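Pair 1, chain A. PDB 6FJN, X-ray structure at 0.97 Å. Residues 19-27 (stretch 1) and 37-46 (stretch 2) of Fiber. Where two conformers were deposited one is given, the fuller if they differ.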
# COMPACT_ATOMS: atom_id res chain seq x y z
N GLU A 19 11.14 20.56 19.85
CA GLU A 19 12.23 19.86 19.27
C GLU A 19 12.46 18.45 19.87
O GLU A 19 12.54 18.27 21.03
CB GLU A 19 13.46 20.71 19.50
CG GLU A 19 14.66 20.26 18.71
CD GLU A 19 14.56 20.37 17.24
OE1 GLU A 19 13.66 21.01 16.58
OE2 GLU A 19 15.24 19.53 16.58
N LYS A 20 12.64 17.48 18.99
CA LYS A 20 12.98 16.11 19.45
C LYS A 20 12.02 15.55 20.51
O LYS A 20 12.38 14.91 21.46
CB LYS A 20 14.44 16.00 19.80
CG LYS A 20 15.36 16.01 18.57
CD LYS A 20 16.78 16.29 18.94
CE LYS A 20 17.67 16.29 17.71
NZ LYS A 20 19.06 16.69 17.95
N ASP A 21 10.73 15.84 20.28
CA ASP A 21 9.67 15.31 21.14
C ASP A 21 9.09 14.02 20.65
O ASP A 21 8.21 13.46 21.33
CB ASP A 21 8.56 16.36 21.33
CG ASP A 21 7.76 16.69 20.10
OD1 ASP A 21 8.07 16.16 19.06
OD2 ASP A 21 6.82 17.53 20.25
N SER A 22 9.58 13.52 19.53
CA SER A 22 8.90 12.40 18.86
C SER A 22 9.88 11.57 18.06
O SER A 22 10.99 12.05 17.73
CB SER A 22 7.78 12.95 17.98
OG SER A 22 8.24 13.90 17.03
N LYS A 23 9.49 10.33 17.74
CA LYS A 23 10.22 9.47 16.84
C LYS A 23 9.38 9.31 15.59
O LYS A 23 8.29 8.71 15.62
CB LYS A 23 10.50 8.04 17.45
CG LYS A 23 11.03 6.99 16.41
CD LYS A 23 12.52 7.11 16.04
CE LYS A 23 12.94 6.29 14.81
NZ LYS A 23 14.38 6.00 14.78
N LEU A 24 9.91 9.82 14.49
CA LEU A 24 9.41 9.47 13.15
C LEU A 24 10.14 8.24 12.69
O LEU A 24 11.38 8.26 12.59
CB LEU A 24 9.70 10.62 12.19
CG LEU A 24 9.14 10.42 10.77
CD1 LEU A 24 7.63 10.55 10.73
CD2 LEU A 24 9.78 11.38 9.76
N THR A 25 9.42 7.14 12.43
CA THR A 25 10.02 5.97 11.82
C THR A 25 9.73 6.03 10.35
O THR A 25 8.57 5.96 9.96
CB THR A 25 9.51 4.67 12.43
OG1 THR A 25 9.68 4.71 13.85
CG2 THR A 25 10.26 3.46 11.88
N LEU A 26 10.75 6.22 9.52
CA LEU A 26 10.55 6.38 8.09
C LEU A 26 11.60 5.58 7.36
O LEU A 26 12.80 5.77 7.61
CB LEU A 26 10.59 7.86 7.66
CG LEU A 26 10.43 8.11 6.16
CD1 LEU A 26 9.09 7.66 5.66
CD2 LEU A 26 10.67 9.60 5.89
N THR A 27 11.17 4.76 6.40
CA THR A 27 12.05 4.00 5.55
C THR A 27 11.63 4.21 4.11
O THR A 27 10.44 4.04 3.78
CB THR A 27 11.93 2.50 5.91
OG1 THR A 27 12.20 2.32 7.30
CG2 THR A 27 12.90 1.63 5.14
N GLY A 37 7.71 3.34 0.50
CA GLY A 37 7.87 4.00 1.77
C GLY A 37 7.07 3.35 2.89
O GLY A 37 6.01 2.74 2.64
N ASN A 38 7.53 3.56 4.12
CA ASN A 38 6.86 3.00 5.30
C ASN A 38 7.06 4.02 6.41
O ASN A 38 8.23 4.40 6.69
CB ASN A 38 7.49 1.67 5.60
CG ASN A 38 6.91 0.98 6.77
OD1 ASN A 38 7.26 1.31 7.91
ND2 ASN A 38 6.14 -0.10 6.59
N VAL A 39 6.00 4.47 7.04
CA VAL A 39 6.10 5.56 8.02
C VAL A 39 5.23 5.29 9.23
O VAL A 39 4.09 4.75 9.12
CB VAL A 39 5.73 6.92 7.36
CG1 VAL A 39 4.30 6.98 6.89
CG2 VAL A 39 6.08 8.11 8.27
N SER A 40 5.64 5.86 10.35
CA SER A 40 4.84 5.94 11.53
C SER A 40 5.45 7.01 12.42
O SER A 40 6.60 7.47 12.18
CB SER A 40 4.86 4.59 12.26
OG SER A 40 6.17 4.24 12.71
N LEU A 41 4.73 7.40 13.46
CA LEU A 41 5.12 8.54 14.29
C LEU A 41 4.65 8.27 15.73
O LEU A 41 3.49 7.84 15.93
CB LEU A 41 4.50 9.82 13.74
CG LEU A 41 4.74 11.12 14.50
CD1 LEU A 41 6.22 11.50 14.56
CD2 LEU A 41 3.94 12.24 13.89
N LEU A 42 5.53 8.57 16.67
CA LEU A 42 5.31 8.35 18.12
C LEU A 42 5.71 9.59 18.88
O LEU A 42 6.88 10.05 18.70
CB LEU A 42 6.21 7.17 18.54
CG LEU A 42 6.41 6.96 20.02
CD1 LEU A 42 5.16 6.45 20.63
CD2 LEU A 42 7.58 6.05 20.29
N ALA A 43 4.87 10.12 19.74
CA ALA A 43 5.24 11.23 20.62
C ALA A 43 5.87 10.68 21.88
O ALA A 43 5.22 9.89 22.61
CB ALA A 43 4.05 12.09 20.95
N VAL A 44 7.09 11.09 22.21
CA VAL A 44 7.84 10.58 23.33
C VAL A 44 7.70 11.53 24.53
O VAL A 44 7.66 11.07 25.67
CB VAL A 44 9.30 10.36 22.93
CG1 VAL A 44 10.16 9.93 24.07
CG2 VAL A 44 9.40 9.36 21.79
N THR A 45 7.70 12.84 24.29
CA THR A 45 7.54 13.87 25.31
C THR A 45 6.62 14.96 24.75
O THR A 45 6.20 14.90 23.60
CB THR A 45 8.88 14.46 25.72
OG1 THR A 45 9.55 14.97 24.59
CG2 THR A 45 9.78 13.46 26.44
N GLY A 46 6.34 15.97 25.57
CA GLY A 46 5.64 17.17 25.11
C GLY A 46 4.13 16.93 25.03
O GLY A 46 3.64 15.88 25.48
O HOH W 1 11.41 13.16 23.43
O HOH W 2 4.67 16.36 21.77
O HOH W 3 7.68 6.01 15.07
O HOH W 4 9.68 2.71 8.53

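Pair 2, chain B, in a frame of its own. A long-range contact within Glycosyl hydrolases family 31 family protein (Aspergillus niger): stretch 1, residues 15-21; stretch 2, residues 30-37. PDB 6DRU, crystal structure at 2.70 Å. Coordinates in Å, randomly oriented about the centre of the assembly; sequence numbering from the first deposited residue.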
# COMPACT_ATOMS: atom_id res chain seq x y z
N GLY B 15 -12.58 -23.40 3.01
CA GLY B 15 -11.64 -22.90 2.01
C GLY B 15 -10.30 -22.63 2.66
O GLY B 15 -9.76 -23.46 3.40
N PHE B 16 -9.75 -21.45 2.39
CA PHE B 16 -8.45 -21.09 2.96
C PHE B 16 -8.54 -20.50 4.36
O PHE B 16 -7.50 -20.29 4.99
CB PHE B 16 -7.73 -20.10 2.04
CG PHE B 16 -8.51 -18.86 1.72
CD1 PHE B 16 -8.57 -17.80 2.62
CD2 PHE B 16 -9.19 -18.74 0.52
CE1 PHE B 16 -9.28 -16.66 2.32
CE2 PHE B 16 -9.91 -17.60 0.22
CZ PHE B 16 -9.95 -16.56 1.12
N GLU B 17 -9.74 -20.24 4.87
CA GLU B 17 -9.90 -19.66 6.20
C GLU B 17 -10.24 -20.75 7.21
O GLU B 17 -11.00 -21.67 6.92
CB GLU B 17 -10.98 -18.57 6.21
CG GLU B 17 -12.41 -19.05 6.04
CD GLU B 17 -13.43 -18.04 6.51
OE1 GLU B 17 -13.08 -17.17 7.35
OE2 GLU B 17 -14.59 -18.10 6.05
N THR B 18 -9.65 -20.64 8.39
CA THR B 18 -9.87 -21.57 9.49
C THR B 18 -10.60 -20.84 10.61
O THR B 18 -10.19 -19.75 11.02
CB THR B 18 -8.55 -22.14 10.01
OG1 THR B 18 -7.84 -22.75 8.92
CG2 THR B 18 -8.80 -23.18 11.09
N ILE B 19 -11.67 -21.45 11.12
CA ILE B 19 -12.46 -20.88 12.21
C ILE B 19 -12.41 -21.85 13.38
O ILE B 19 -12.80 -23.02 13.25
CB ILE B 19 -13.91 -20.60 11.80
CG1 ILE B 19 -13.98 -19.69 10.57
CG2 ILE B 19 -14.67 -19.98 12.96
CD1 ILE B 19 -14.15 -20.43 9.27
N LEU B 20 -11.94 -21.38 14.53
CA LEU B 20 -11.82 -22.18 15.74
C LEU B 20 -12.77 -21.62 16.79
O LEU B 20 -12.53 -20.54 17.34
CB LEU B 20 -10.38 -22.19 16.25
CG LEU B 20 -10.13 -22.89 17.59
CD1 LEU B 20 -10.45 -24.37 17.48
CD2 LEU B 20 -8.69 -22.68 18.04
N ILE B 21 -13.85 -22.36 17.06
CA ILE B 21 -14.85 -21.97 18.05
C ILE B 21 -14.67 -22.87 19.27
O ILE B 21 -14.72 -24.10 19.15
CB ILE B 21 -16.27 -22.08 17.49
CG1 ILE B 21 -16.35 -21.43 16.11
CG2 ILE B 21 -17.27 -21.43 18.44
CD1 ILE B 21 -16.95 -22.33 15.05
N ARG B 30 -15.72 -18.63 22.39
CA ARG B 30 -14.63 -17.85 21.83
C ARG B 30 -14.41 -18.27 20.38
O ARG B 30 -14.25 -19.46 20.10
CB ARG B 30 -13.34 -18.03 22.63
CG ARG B 30 -12.19 -17.18 22.12
CD ARG B 30 -10.90 -17.48 22.85
NE ARG B 30 -9.88 -16.47 22.56
CZ ARG B 30 -8.61 -16.57 22.92
NH1 ARG B 30 -8.18 -17.64 23.58
NH2 ARG B 30 -7.75 -15.60 22.61
N VAL B 31 -14.40 -17.29 19.48
CA VAL B 31 -14.28 -17.54 18.05
C VAL B 31 -13.01 -16.87 17.54
O VAL B 31 -12.78 -15.69 17.81
CB VAL B 31 -15.51 -17.04 17.28
CG1 VAL B 31 -15.31 -17.21 15.78
CG2 VAL B 31 -16.75 -17.78 17.73
N ARG B 32 -12.20 -17.63 16.81
CA ARG B 32 -11.00 -17.11 16.16
C ARG B 32 -10.96 -17.59 14.72
O ARG B 32 -11.28 -18.74 14.43
CB ARG B 32 -9.73 -17.55 16.91
CG ARG B 32 -9.41 -16.68 18.12
CD ARG B 32 -8.19 -17.17 18.87
NE ARG B 32 -8.44 -18.42 19.58
CZ ARG B 32 -7.58 -18.98 20.43
NH1 ARG B 32 -6.41 -18.40 20.67
NH2 ARG B 32 -7.89 -20.12 21.03
N ALA B 33 -10.58 -16.69 13.82
CA ALA B 33 -10.56 -16.98 12.39
C ALA B 33 -9.35 -16.32 11.74
O ALA B 33 -8.96 -15.21 12.13
CB ALA B 33 -11.85 -16.51 11.71
N TRP B 34 -8.77 -17.01 10.76
CA TRP B 34 -7.60 -16.49 10.05
C TRP B 34 -7.54 -17.08 8.65
O TRP B 34 -7.86 -18.26 8.46
CB TRP B 34 -6.30 -16.81 10.80
CG TRP B 34 -6.02 -18.28 10.97
CD1 TRP B 34 -5.35 -19.09 10.11
CD2 TRP B 34 -6.40 -19.10 12.08
NE1 TRP B 34 -5.29 -20.37 10.61
CE2 TRP B 34 -5.93 -20.40 11.82
CE3 TRP B 34 -7.10 -18.86 13.27
CZ2 TRP B 34 -6.12 -21.46 12.70
CZ3 TRP B 34 -7.29 -19.92 14.15
CH2 TRP B 34 -6.81 -21.20 13.86
N PRO B 35 -7.15 -16.28 7.64
CA PRO B 35 -6.96 -16.83 6.29
C PRO B 35 -5.51 -17.21 5.99
O PRO B 35 -4.58 -16.45 6.28
CB PRO B 35 -7.43 -15.68 5.39
CG PRO B 35 -7.08 -14.45 6.17
CD PRO B 35 -7.18 -14.81 7.64
N PHE B 36 -5.33 -18.41 5.42
CA PHE B 36 -4.05 -18.91 4.93
C PHE B 36 -3.02 -19.16 6.03
O PHE B 36 -2.68 -20.32 6.30
CB PHE B 36 -3.46 -17.95 3.88
CG PHE B 36 -4.19 -17.98 2.56
CD1 PHE B 36 -3.97 -19.01 1.66
CD2 PHE B 36 -5.08 -16.98 2.22
CE1 PHE B 36 -4.63 -19.05 0.45
CE2 PHE B 36 -5.75 -17.01 1.01
CZ PHE B 36 -5.52 -18.04 0.12
N ARG B 37 -2.51 -18.10 6.68
CA ARG B 37 -1.39 -18.34 7.58
C ARG B 37 -1.87 -18.51 9.01
O ARG B 37 -2.69 -17.70 9.48
CB ARG B 37 -0.37 -17.19 7.53
CG ARG B 37 0.07 -16.76 6.14
CD ARG B 37 -0.92 -15.81 5.48
NE ARG B 37 -0.60 -15.60 4.07
CZ ARG B 37 -1.39 -14.95 3.22
NH1 ARG B 37 -2.54 -14.45 3.64
NH2 ARG B 37 -1.02 -14.81 1.96
O HOH W 5 -11.01 -19.29 19.80

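Both pairs are two neighbouring antiparallel strands. The strand directions differ by 170° in pair 1 and 169° in pair 2, and the axes approach to 4.6 Å in each. The backbones superpose with an RMSD of 0.7 Å over 14 residues. The buried area is also alike, 660 and 652 Å².

The register is the same. Lys23(A) and Leu42(A) form a hydrogen-bonded pair, with Lys23(A) N to Leu42(A) O at 2.8 Å and Leu42(A) N to Lys23(A) O at 3.0 Å. Their counterparts are Thr18(B) and Trp34(B), with Thr18(B) N to Trp34(B) O at 3.0 Å and Trp34(B) N to Thr18(B) O at 3.1 Å. Thr25(A) with Ser40(A) matches Leu20(B) with Arg32(B), again bonded in both directions.

One face is apolar in the middle of both pairs. In pair 1 it carries Leu24(A), Leu26(A), Val39(A) and Leu41(A). Leu24(A) CD1 lies 3.8 Å from Val39(A) CG2 and 4.2 Å from Leu41(A) CD1. In pair 2 the matching residues are Ile19(B), Ile21(B), Val31(B) and Ala33(B). Ile19(B) CG2 is 4.0 Å from Val31(B) CG1, and Ile19(B) CG1 is 4.0 Å from Ala33(B) CB. Thus Leu-Leu in one pair and Ile-Ala in the other both keep side-chain contact.

The other face differs more. In pair 1, Thr25(A) CB is 3.4 Å from Ser40(A) OG. Water 3 joins this small polar pair: it hydrogen-bonds Thr25(A) OG1 at 2.7 Å and, weakly, Ser40(A) OG at 3.3 Å. It also donates to Lys23(A) O at 2.8 Å. In pair 2 larger side chains pack here. Leu20(B) CD2 is 4.0 Å from Arg32(B) NH2, and Leu20(B) CB is 4.4 Å from Trp34(B) CZ3. Thr18(B) CB lies over the face of the Trp34(B) five-membered ring, 4.0 Å from its centroid. At the matching positions, the end of Lys23(A) leads away from the opposite stretch.

The loop end shows the clearest contrast. Asp21(A) matches Phe16(B), and Val44(A) matches Phe36(B). A backbone bond is kept: Val44(A) N to Asp21(A) O is 2.8 Å, and Phe36(B) N to Phe16(B) O is 2.9 Å. Asp21(A) O also accepts from Thr45(A) N at 3.1 Å. Water 2 links the stretches by donating to Asp21(A) OD2 at 2.9 Å and Thr45(A) O at 2.8 Å. Pair 2 instead has an offset stack of the Phe16(B) and Phe36(B) rings, with centroids 4.4 Å apart and planes at 8°.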